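Local structure of ADP-ribosylglycohydrolase (Thermus thermophilus, 2YZV) at residues Ala151-Ala154 with Ala155-Thr158; Leu293-Met296 with Ser297-Ser300. The protein belongs to the ADP-ribosylglycohydrolase family and is a compact, all-helical, single-chain protein that carries two magnesium ions in this crystal. All coordinates share one frame; numbering follows the deposited sequence.

Contact 1 of 2, residues Ala151-Ala154 with Ala155-Thr158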
loop_
_atom_site.group_PDB
_atom_site.type_symbol
_atom_site.label_atom_id
_atom_site.label_comp_id
_atom_site.label_asym_id
_atom_site.label_seq_id
_atom_site.Cartn_x
_atom_site.Cartn_y
_atom_site.Cartn_z
ATOM N N ALA A 151 -6.461 10.061 5.598
ATOM C CA ALA A 151 -5.769 8.772 5.623
ATOM C C ALA A 151 -6.101 8.028 6.912
ATOM O O ALA A 151 -6.310 6.813 6.899
ATOM C CB ALA A 151 -4.259 8.974 5.504
ATOM N N ARG A 152 -6.148 8.752 8.026
ATOM C CA ARG A 152 -6.475 8.121 9.299
ATOM C C ARG A 152 -7.901 7.587 9.248
ATOM O O ARG A 152 -8.179 6.479 9.705
ATOM C CB ARG A 152 -6.329 9.116 10.456
ATOM C CG ARG A 152 -6.825 8.577 11.795
ATOM C CD ARG A 152 -6.494 9.528 12.932
ATOM N NE ARG A 152 -5.067 9.523 13.236
ATOM C CZ ARG A 152 -4.537 9.024 14.350
ATOM N NH1 ARG A 152 -5.314 8.488 15.281
ATOM N NH2 ARG A 152 -3.225 9.052 14.528
ATOM N N ARG A 153 -8.811 8.378 8.687
ATOM C CA ARG A 153 -10.199 7.947 8.581
ATOM C C ARG A 153 -10.311 6.725 7.668
ATOM O O ARG A 153 -11.077 5.800 7.949
ATOM C CB ARG A 153 -11.065 9.101 8.064
ATOM C CG ARG A 153 -11.267 10.197 9.105
ATOM C CD ARG A 153 -11.846 11.461 8.488
ATOM N NE ARG A 153 -13.166 11.251 7.904
ATOM C CZ ARG A 153 -13.761 12.120 7.093
ATOM N NH1 ARG A 153 -13.144 13.250 6.775
ATOM N NH2 ARG A 153 -14.965 11.860 6.596
ATOM N N ALA A 154 -9.533 6.710 6.589
ATOM C CA ALA A 154 -9.556 5.585 5.653
ATOM C C ALA A 154 -9.051 4.314 6.331
ATOM O O ALA A 154 -9.482 3.206 6.003
ATOM C CB ALA A 154 -8.701 5.903 4.428
ATOM N N ALA A 155 -8.133 4.468 7.275
ATOM C CA ALA A 155 -7.601 3.317 7.987
ATOM C C ALA A 155 -8.615 2.834 9.016
ATOM O O ALA A 155 -8.815 1.630 9.183
ATOM C CB ALA A 155 -6.287 3.684 8.684
ATOM N N ARG A 156 -9.256 3.788 9.685
ATOM C CA ARG A 156 -10.226 3.499 10.739
ATOM C C ARG A 156 -11.427 2.661 10.327
ATOM O O ARG A 156 -12.118 2.104 11.184
ATOM C CB ARG A 156 -10.700 4.806 11.381
ATOM C CG ARG A 156 -9.659 5.453 12.288
ATOM C CD ARG A 156 -10.170 6.768 12.841
ATOM N NE ARG A 156 -11.438 6.582 13.539
ATOM C CZ ARG A 156 -12.513 7.337 13.342
ATOM N NH1 ARG A 156 -12.476 8.332 12.467
ATOM N NH2 ARG A 156 -13.631 7.086 14.013
ATOM N N THR A 157 -11.687 2.569 9.028
ATOM C CA THR A 157 -12.807 1.765 8.562
ATOM C C THR A 157 -12.618 0.300 8.947
ATOM O O THR A 157 -13.589 -0.392 9.257
ATOM C CB THR A 157 -12.973 1.843 7.030
ATOM O OG1 THR A 157 -11.737 1.493 6.390
ATOM C CG2 THR A 157 -13.396 3.246 6.612
ATOM N N THR A 158 -11.372 -0.168 8.952
ATOM C CA THR A 158 -11.093 -1.567 9.271
ATOM C C THR A 158 -10.093 -1.815 10.400
ATOM O O THR A 158 -10.049 -2.914 10.960
ATOM C CB THR A 158 -10.581 -2.310 8.027
ATOM O OG1 THR A 158 -9.377 -1.684 7.570
ATOM C CG2 THR A 158 -11.624 -2.272 6.911
#
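Arg156 lies back near the end of helix 147-156, over the carbonyl of Arg152, beside Arg152 and on toward Arg153. Its CB stands 3.5 Å from Arg152 O and nearly as close to Arg153 O. CG is anti to the carbonyl carbon (chi1 -74°), which turns the chain back toward the preceding turn and brings CG to 3.1 Å from Arg152 O. CD then passes Arg152 CG at 3.9 Å, and a bend at chi3 swings the guanidinium across toward the other arginine: NH1 ends 4.0 Å from Arg153 CG, which lies at the edge of the guanidinium, near its plane. Arg152 and Arg156 thus touch methylene to methylene, whereas Arg153 offers its CG to the guanidinium of Arg156. The charged atoms of the three do not touch: Arg152 NE is salt-bridged to Glu169, while Arg153, by a hydrogen bond from NE, and Arg156, by a cation-pi contact, share Tyr119.

Beneath them the helical bond from Arg156 N to Arg152 O is sound at 2.9 Å, whereas the next, from Thr157 N to Arg153 O, is weak, near the helix end. Thr157 takes up the following carbonyl with its side chain: OG1 donates to Ala154 O over 2.9 Å, arriving 38° out of the carbonyl plane. Arg133 gives a second hydrogen bond to that same oxygen.

This end of helix 147-156 is packed on several sides: Ala151 and Ala155 rest on helix 162-179, Ala154 reaches Leu137 of helix 135-141, and Thr157 meets helix 76-89.

Contact 2 of 2, residues Leu293-Met296 with Ser297-Ser300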
loop_
_atom_site.group_PDB
_atom_site.type_symbol
_atom_site.label_atom_id
_atom_site.label_comp_id
_atom_site.label_asym_id
_atom_site.label_seq_id
_atom_site.Cartn_x
_atom_site.Cartn_y
_atom_site.Cartn_z
ATOM N N LEU A 293 -8.036 9.255 -11.001
ATOM C CA LEU A 293 -7.800 9.773 -9.660
ATOM C C LEU A 293 -6.873 10.985 -9.695
ATOM O O LEU A 293 -7.087 11.959 -8.974
ATOM C CB LEU A 293 -7.204 8.675 -8.771
ATOM C CG LEU A 293 -8.132 7.498 -8.448
ATOM C CD1 LEU A 293 -7.312 6.332 -7.911
ATOM C CD2 LEU A 293 -9.194 7.923 -7.443
ATOM N N TYR A 294 -5.847 10.929 -10.539
ATOM C CA TYR A 294 -4.908 12.035 -10.651
ATOM C C TYR A 294 -5.602 13.286 -11.191
ATOM O O TYR A 294 -5.395 14.388 -10.684
ATOM C CB TYR A 294 -3.734 11.639 -11.552
ATOM C CG TYR A 294 -2.716 12.735 -11.770
ATOM C CD1 TYR A 294 -2.271 13.528 -10.710
ATOM C CD2 TYR A 294 -2.190 12.976 -13.038
ATOM C CE1 TYR A 294 -1.331 14.539 -10.910
ATOM C CE2 TYR A 294 -1.246 13.980 -13.249
ATOM C CZ TYR A 294 -0.824 14.758 -12.182
ATOM O OH TYR A 294 0.100 15.759 -12.391
ATOM N N ARG A 295 -6.435 13.114 -12.211
ATOM C CA ARG A 295 -7.155 14.244 -12.796
ATOM C C ARG A 295 -8.066 14.854 -11.737
ATOM O O ARG A 295 -8.317 16.060 -11.732
ATOM C CB ARG A 295 -7.990 13.780 -13.991
ATOM C CG ARG A 295 -7.189 13.026 -15.045
ATOM C CD ARG A 295 -8.095 12.415 -16.106
ATOM N NE ARG A 295 -8.534 13.395 -17.096
ATOM C CZ ARG A 295 -7.735 13.937 -18.012
ATOM N NH1 ARG A 295 -6.455 13.593 -18.066
ATOM N NH2 ARG A 295 -8.216 14.822 -18.876
ATOM N N MET A 296 -8.555 14.007 -10.841
ATOM C CA MET A 296 -9.436 14.435 -9.765
ATOM C C MET A 296 -8.691 15.342 -8.784
ATOM O O MET A 296 -9.272 16.268 -8.218
ATOM C CB MET A 296 -9.980 13.203 -9.033
ATOM C CG MET A 296 -11.045 13.491 -7.993
ATOM S SD MET A 296 -11.681 11.966 -7.256
ATOM C CE MET A 296 -12.177 12.545 -5.631
ATOM N N SER A 297 -7.401 15.081 -8.598
ATOM C CA SER A 297 -6.585 15.868 -7.679
ATOM C C SER A 297 -6.249 17.242 -8.242
ATOM O O SER A 297 -5.901 18.155 -7.495
ATOM C CB SER A 297 -5.278 15.135 -7.358
ATOM O OG SER A 297 -4.371 15.196 -8.448
ATOM N N MET A 298 -6.344 17.380 -9.560
ATOM C CA MET A 298 -6.027 18.643 -10.216
ATOM C C MET A 298 -7.252 19.537 -10.369
ATOM O O MET A 298 -7.128 20.727 -10.659
ATOM C CB MET A 298 -5.405 18.374 -11.589
ATOM C CG MET A 298 -4.160 17.499 -11.537
ATOM S SD MET A 298 -3.349 17.299 -13.138
ATOM C CE MET A 298 -4.343 16.002 -13.870
ATOM N N ALA A 299 -8.431 18.958 -10.170
ATOM C CA ALA A 299 -9.679 19.701 -10.287
ATOM C C ALA A 299 -10.132 20.235 -8.931
ATOM O O ALA A 299 -9.306 20.607 -8.097
ATOM C CB ALA A 299 -10.759 18.808 -10.888
ATOM N N SER A 300 -11.448 20.264 -8.729
ATOM C CA SER A 300 -12.072 20.744 -7.494
ATOM C C SER A 300 -11.110 20.957 -6.328
ATOM O O SER A 300 -11.043 22.101 -5.830
ATOM C CB SER A 300 -13.178 19.775 -7.065
ATOM O OG SER A 300 -13.787 20.200 -5.858
#
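Tyr294 O is the acceptor for three donors where helix 283-298 frays out. The firm one is the hydroxyl of Ser297, whose OG donates over 2.6 Å in the carbonyl plane, on a lone pair. Ser297 N and Met298 N also point to this oxygen, but both bonds are weak. The hydroxyl can bend back because OG sits between the backbone N and the carbonyl carbon (chi1 75°), a rotamer that tucks it against the preceding turn. There it also lies 3.5 Å from Tyr294 CD1, obliquely to the ring.

One residue on, Met298 lies across one face of the same tyrosine. Its SD is 4.0 Å from the centroid of the Tyr294 ring, a Met-aromatic contact. The line between them runs 24° off the ring normal, and the ring atom closest to the sulfur is CZ. A bend at chi3 (-82°) folds the methyl back down over the ring, so that CE makes a CH-pi contact 3.9 Å from the centroid, toward the CD2 and CE2 side. CE also packs against the backbone, 3.5 Å from Arg295 CA. The phenol itself reaches helix 4-26, touching Arg7, Gln8 and Arg11, while Leu293 and Met296 turn to helices 57-72 and 135-141.

Behind the side chains the backbone pairing is loosening. Met298 N donates to Arg295 O from well above the carbonyl plane, and Ala299 N makes weak bonds to both Arg295 O and Met296 O.

With the backbone bonds mostly weak, the short serine hydroxyl bond and the thioether over the phenol ring probably contribute to holding this end together; the sulfur and methyl are expected to act on the ring largely through dispersion, probably with a small electrostatic share.

In the fold
Contact 1 and contact 2 lie at the C-terminal ends of two different helices, 147-156 and 283-298, and each uses a hydroxyl three residues ahead to take up a carbonyl of the closing turn. They do not touch: their centres are 21 Å apart and their nearest atoms about 12 Å. Helix 135-141 bridges the gap, giving Leu137 to Ala154 of contact 1 and Ala140 and Tyr141 to Met296 of contact 2. The centre of contact 1 is 13 Å from the centre of the chain, that of contact 2 is 20 Å from it. Neither contact contributes to the magnesium sites, whose protein ligands are Thr56, Asp58, Asp251, Asp253 and Thr254; both are structural packing.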